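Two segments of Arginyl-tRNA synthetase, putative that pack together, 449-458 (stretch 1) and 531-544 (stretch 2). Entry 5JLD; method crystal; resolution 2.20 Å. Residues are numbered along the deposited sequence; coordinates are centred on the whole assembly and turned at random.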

# COMPACT_ATOMS: atom_id res chain seq x y z
N LYS A 449 -8.98 9.02 2.57
CA LYS A 449 -8.01 7.93 2.42
C LYS A 449 -8.68 6.64 1.98
O LYS A 449 -8.20 5.99 1.04
N TYR A 450 -9.77 6.27 2.65
CA TYR A 450 -10.49 5.04 2.29
C TYR A 450 -11.04 5.09 0.88
O TYR A 450 -10.89 4.14 0.11
N PHE A 451 -11.68 6.21 0.53
CA PHE A 451 -12.34 6.31 -0.76
C PHE A 451 -11.29 6.19 -1.84
O PHE A 451 -11.56 5.60 -2.89
N ASP A 452 -10.10 6.72 -1.60
CA ASP A 452 -9.07 6.51 -2.62
C ASP A 452 -8.56 5.06 -2.64
O ASP A 452 -8.51 4.43 -3.69
N LEU A 453 -8.18 4.54 -1.48
CA LEU A 453 -7.51 3.24 -1.46
C LEU A 453 -8.44 2.08 -1.83
O LEU A 453 -7.96 1.02 -2.22
N LYS A 454 -9.76 2.27 -1.74
CA LYS A 454 -10.68 1.19 -2.10
C LYS A 454 -10.73 1.00 -3.62
O LYS A 454 -11.10 -0.07 -4.11
N GLN A 455 -10.36 2.03 -4.38
CA GLN A 455 -10.29 1.94 -5.84
C GLN A 455 -9.07 1.13 -6.26
O GLN A 455 -8.02 1.24 -5.63
N HIS A 456 -9.20 0.35 -7.33
CA HIS A 456 -8.00 -0.18 -7.98
C HIS A 456 -7.09 1.02 -8.28
O HIS A 456 -7.56 2.03 -8.84
N ARG A 457 -5.82 0.94 -7.89
CA ARG A 457 -4.93 2.11 -7.97
C ARG A 457 -4.82 2.57 -9.42
O ARG A 457 -4.78 3.77 -9.70
N ASN A 458 -4.85 1.62 -10.35
CA ASN A 458 -4.67 1.94 -11.77
C ASN A 458 -5.90 2.55 -12.42
O ASN A 458 -5.87 2.89 -13.60
N LYS A 531 3.31 -9.27 -3.58
CA LYS A 531 3.46 -9.69 -4.97
C LYS A 531 3.02 -8.63 -5.98
O LYS A 531 3.65 -8.47 -7.02
N ASN A 532 1.94 -7.92 -5.70
CA ASN A 532 1.40 -7.01 -6.72
C ASN A 532 1.09 -5.59 -6.23
O ASN A 532 0.69 -4.74 -7.02
N MET A 533 1.26 -5.35 -4.93
CA MET A 533 1.03 -4.02 -4.35
C MET A 533 -0.37 -3.47 -4.59
O MET A 533 -0.54 -2.27 -4.64
N LEU A 534 -1.37 -4.34 -4.73
CA LEU A 534 -2.73 -3.85 -4.89
C LEU A 534 -3.40 -3.75 -3.52
O LEU A 534 -4.00 -4.72 -3.02
N VAL A 535 -3.31 -2.56 -2.91
CA VAL A 535 -3.75 -2.36 -1.53
C VAL A 535 -5.27 -2.24 -1.42
O VAL A 535 -5.81 -2.29 -0.31
N HIS A 536 -5.96 -2.07 -2.55
CA HIS A 536 -7.43 -2.04 -2.49
C HIS A 536 -7.96 -3.39 -1.95
O HIS A 536 -8.99 -3.43 -1.26
N LYS A 537 -7.22 -4.47 -2.23
CA LYS A 537 -7.53 -5.79 -1.68
C LYS A 537 -7.63 -5.73 -0.16
O LYS A 537 -8.47 -6.41 0.42
N LEU A 538 -6.81 -4.89 0.48
CA LEU A 538 -6.88 -4.74 1.93
C LEU A 538 -8.17 -4.01 2.31
O LEU A 538 -8.91 -4.45 3.19
N ALA A 539 -8.48 -2.92 1.60
CA ALA A 539 -9.71 -2.17 1.88
C ALA A 539 -10.94 -3.08 1.74
O ALA A 539 -11.83 -3.14 2.61
N GLU A 540 -10.96 -3.81 0.63
CA GLU A 540 -11.96 -4.82 0.36
C GLU A 540 -12.08 -5.76 1.57
O GLU A 540 -13.17 -5.98 2.11
N TYR A 541 -10.93 -6.29 1.99
CA TYR A 541 -10.88 -7.27 3.06
C TYR A 541 -11.58 -6.67 4.25
O TYR A 541 -12.43 -7.32 4.91
N MET A 542 -11.28 -5.39 4.46
CA MET A 542 -11.71 -4.73 5.66
C MET A 542 -13.20 -4.59 5.59
O MET A 542 -13.91 -4.89 6.55
N TYR A 543 -13.67 -4.18 4.41
CA TYR A 543 -15.09 -4.02 4.18
C TYR A 543 -15.75 -5.37 4.45
O TYR A 543 -16.76 -5.46 5.16
N ASP A 544 -15.14 -6.44 3.93
CA ASP A 544 -15.83 -7.71 4.04
C ASP A 544 -15.86 -8.06 5.51
O ASP A 544 -16.89 -8.55 5.99

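How does the helix of stretch 1 sit against the helix 536-544 of stretch 2? The two axes come within 9.6 Å, at 116° between their N-to-C directions. Ala-539 points toward stretch 1, and CB of Ala-539 lies 3.8 Å from CA of Lys-454. Tyr-450 starts out sideways, but its t rotamer carries the ring across, so that CE1 of Tyr-450 rests 3.8 Å from Ala-539 CB and 3.5 Å from CE of Met-542. The extended t, t chain of Met-542 ends in a p turn at that methyl. Farther out, OH of Tyr-450 reaches to 3.7 Å from CB of Tyr-543.

What fills the space where the stretch 1 helix gives way to loop? Here the backbones touch, and CA of Lys-454 and CA of His-536 are 4.6 Å apart. The carbonyl O of Leu-453 meets CA of His-536 at 3.1 Å in a CA-H...O contact. Beside it, Val-535 points inward and CG2 of Val-535 packs 3.9 Å from CD2 of Leu-453, an m, t leucine.

How is the ring of His-536 held? Its p rotamer lays the ring against the turning backbone of stretch 1: CA of His-456 sits over one face, 4.0 Å from the centroid of the His-536 ring. The His-456 and His-536 rings meet obliquely, with centroids 5.0 Å apart. A water joins the stretches, its O accepting from Arg-457 N at 3.3 Å and His-536 N at 3.2 Å, and also bonding His-536 ND1 at 2.9 Å.

Where does Arg-457 end? Its side chain, p, t at chi1 and chi2 with chi3 off its wells at -141°, reaches the turn at Met-533, whose positive phi marks the departure from helix. Arg-457 NH1 donates to Asn-532 O at 2.8 Å and, weakly, to Met-533 O at 2.9 Å. Leu-534, an m, t rotamer, covers one face of the guanidinium, with Leu-534 CD2 3.3 Å from Arg-457 NH1.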

# COMPACT_ATOMS: atom_id res chain seq x y z
CB LYS A 449 -7.21 7.71 3.71
CG LYS A 449 -6.26 8.86 4.06
CD LYS A 449 -5.34 8.48 5.20
CE LYS A 449 -4.46 9.64 5.66
NZ LYS A 449 -3.49 9.15 6.70
CB TYR A 450 -11.65 4.74 3.25
CG TYR A 450 -12.35 3.44 2.87
CD1 TYR A 450 -11.79 2.21 3.21
CD2 TYR A 450 -13.55 3.45 2.15
CE1 TYR A 450 -12.40 1.03 2.86
CE2 TYR A 450 -14.17 2.26 1.80
CZ TYR A 450 -13.60 1.05 2.16
OH TYR A 450 -14.20 -0.14 1.82
CB PHE A 451 -13.11 7.62 -0.92
CG PHE A 451 -14.17 7.57 -2.00
CD1 PHE A 451 -15.37 6.89 -1.79
CD2 PHE A 451 -13.96 8.19 -3.23
CE1 PHE A 451 -16.35 6.85 -2.79
CE2 PHE A 451 -14.93 8.15 -4.22
CZ PHE A 451 -16.13 7.48 -4.01
CB ASP A 452 -7.90 7.47 -2.42
CG ASP A 452 -6.98 7.50 -3.62
OD1 ASP A 452 -6.30 6.47 -3.87
OD2 ASP A 452 -6.95 8.56 -4.32
CB LEU A 453 -6.87 2.97 -0.09
CG LEU A 453 -5.71 3.92 0.26
CD1 LEU A 453 -5.02 3.52 1.56
CD2 LEU A 453 -4.69 3.98 -0.88
CB LYS A 454 -12.08 1.45 -1.55
CG LYS A 454 -12.88 2.49 -2.33
CD LYS A 454 -14.34 2.46 -1.94
CE LYS A 454 -15.18 3.36 -2.83
NZ LYS A 454 -16.63 3.14 -2.60
CB GLN A 455 -10.20 3.34 -6.48
CG GLN A 455 -10.91 4.46 -5.74
CD GLN A 455 -12.41 4.48 -5.99
OE1 GLN A 455 -12.89 3.87 -6.95
NE2 GLN A 455 -13.16 5.19 -5.15
CB HIS A 456 -8.36 -0.95 -9.26
CG HIS A 456 -7.23 -1.76 -9.82
ND1 HIS A 456 -6.04 -1.20 -10.26
CD2 HIS A 456 -7.13 -3.09 -10.05
CE1 HIS A 456 -5.25 -2.16 -10.72
NE2 HIS A 456 -5.89 -3.31 -10.61
CB ARG A 457 -3.54 1.77 -7.39
CG ARG A 457 -2.93 0.51 -7.98
CD ARG A 457 -1.49 0.29 -7.57
NE ARG A 457 -0.70 -0.24 -8.68
CZ ARG A 457 0.00 -1.37 -8.62
NH1 ARG A 457 0.03 -2.07 -7.50
NH2 ARG A 457 0.69 -1.78 -9.68
CB ASN A 458 -4.27 0.69 -12.56
CG ASN A 458 -2.82 0.29 -12.33
OD1 ASN A 458 -1.94 1.15 -12.21
ND2 ASN A 458 -2.57 -1.01 -12.26
CB LYS A 531 2.68 -10.99 -5.21
CG LYS A 531 3.23 -12.18 -4.42
CD LYS A 531 2.37 -13.42 -4.55
CE LYS A 531 2.43 -13.99 -5.95
NZ LYS A 531 1.72 -15.30 -6.04
CB ASN A 532 0.13 -7.64 -7.36
CG ASN A 532 -0.97 -7.98 -6.35
OD1 ASN A 532 -1.12 -7.32 -5.32
ND2 ASN A 532 -1.74 -9.02 -6.65
CB MET A 533 2.06 -3.02 -4.88
CG MET A 533 3.47 -3.22 -4.32
SD MET A 533 3.53 -3.01 -2.54
CE MET A 533 4.73 -4.29 -2.17
CB LEU A 534 -3.53 -4.75 -5.84
CG LEU A 534 -2.89 -4.93 -7.22
CD1 LEU A 534 -3.59 -6.03 -8.04
CD2 LEU A 534 -2.88 -3.61 -7.99
CB VAL A 535 -3.11 -1.09 -0.89
CG1 VAL A 535 -1.62 -0.97 -1.27
CG2 VAL A 535 -3.88 0.14 -1.31
CB HIS A 536 -8.06 -1.68 -3.84
CG HIS A 536 -7.98 -2.76 -4.87
ND1 HIS A 536 -6.92 -2.89 -5.75
CD2 HIS A 536 -8.86 -3.74 -5.20
CE1 HIS A 536 -7.14 -3.91 -6.55
NE2 HIS A 536 -8.31 -4.45 -6.25
CB LYS A 537 -6.48 -6.81 -2.11
CG LYS A 537 -6.61 -7.23 -3.56
CD LYS A 537 -8.01 -7.81 -3.79
CE LYS A 537 -8.05 -8.78 -4.96
NZ LYS A 537 -9.42 -9.35 -5.12
CB LEU A 538 -5.63 -4.00 2.46
CG LEU A 538 -5.50 -3.65 3.95
CD1 LEU A 538 -5.78 -4.87 4.83
CD2 LEU A 538 -4.11 -3.07 4.26
CB ALA A 539 -9.81 -0.97 0.94
CB GLU A 540 -11.56 -5.63 -0.86
CG GLU A 540 -12.20 -5.32 -2.17
CD GLU A 540 -12.00 -6.49 -3.13
OE1 GLU A 540 -12.13 -7.65 -2.66
OE2 GLU A 540 -11.68 -6.25 -4.31
CB TYR A 541 -9.43 -7.63 3.40
CG TYR A 541 -9.31 -8.49 4.64
CD1 TYR A 541 -9.43 -9.87 4.56
CD2 TYR A 541 -9.09 -7.91 5.89
CE1 TYR A 541 -9.32 -10.66 5.69
CE2 TYR A 541 -8.98 -8.70 7.02
CZ TYR A 541 -9.10 -10.08 6.91
OH TYR A 541 -9.00 -10.89 8.02
CB MET A 542 -11.03 -3.37 5.83
CG MET A 542 -11.38 -2.72 7.16
SD MET A 542 -10.60 -1.11 7.39
CE MET A 542 -11.26 -0.23 5.97
CB TYR A 543 -15.37 -3.54 2.75
CG TYR A 543 -16.84 -3.28 2.47
CD1 TYR A 543 -17.46 -2.12 2.91
CD2 TYR A 543 -17.61 -4.21 1.77
CE1 TYR A 543 -18.79 -1.87 2.67
CE2 TYR A 543 -18.96 -3.98 1.52
CZ TYR A 543 -19.55 -2.81 1.97
OH TYR A 543 -20.87 -2.56 1.73
CB ASP A 544 -15.17 -8.79 3.18
CG ASP A 544 -15.28 -8.48 1.69
OD1 ASP A 544 -16.09 -7.59 1.31
OD2 ASP A 544 -14.56 -9.10 0.88
O HOH W 1 -4.88 -0.87 -5.35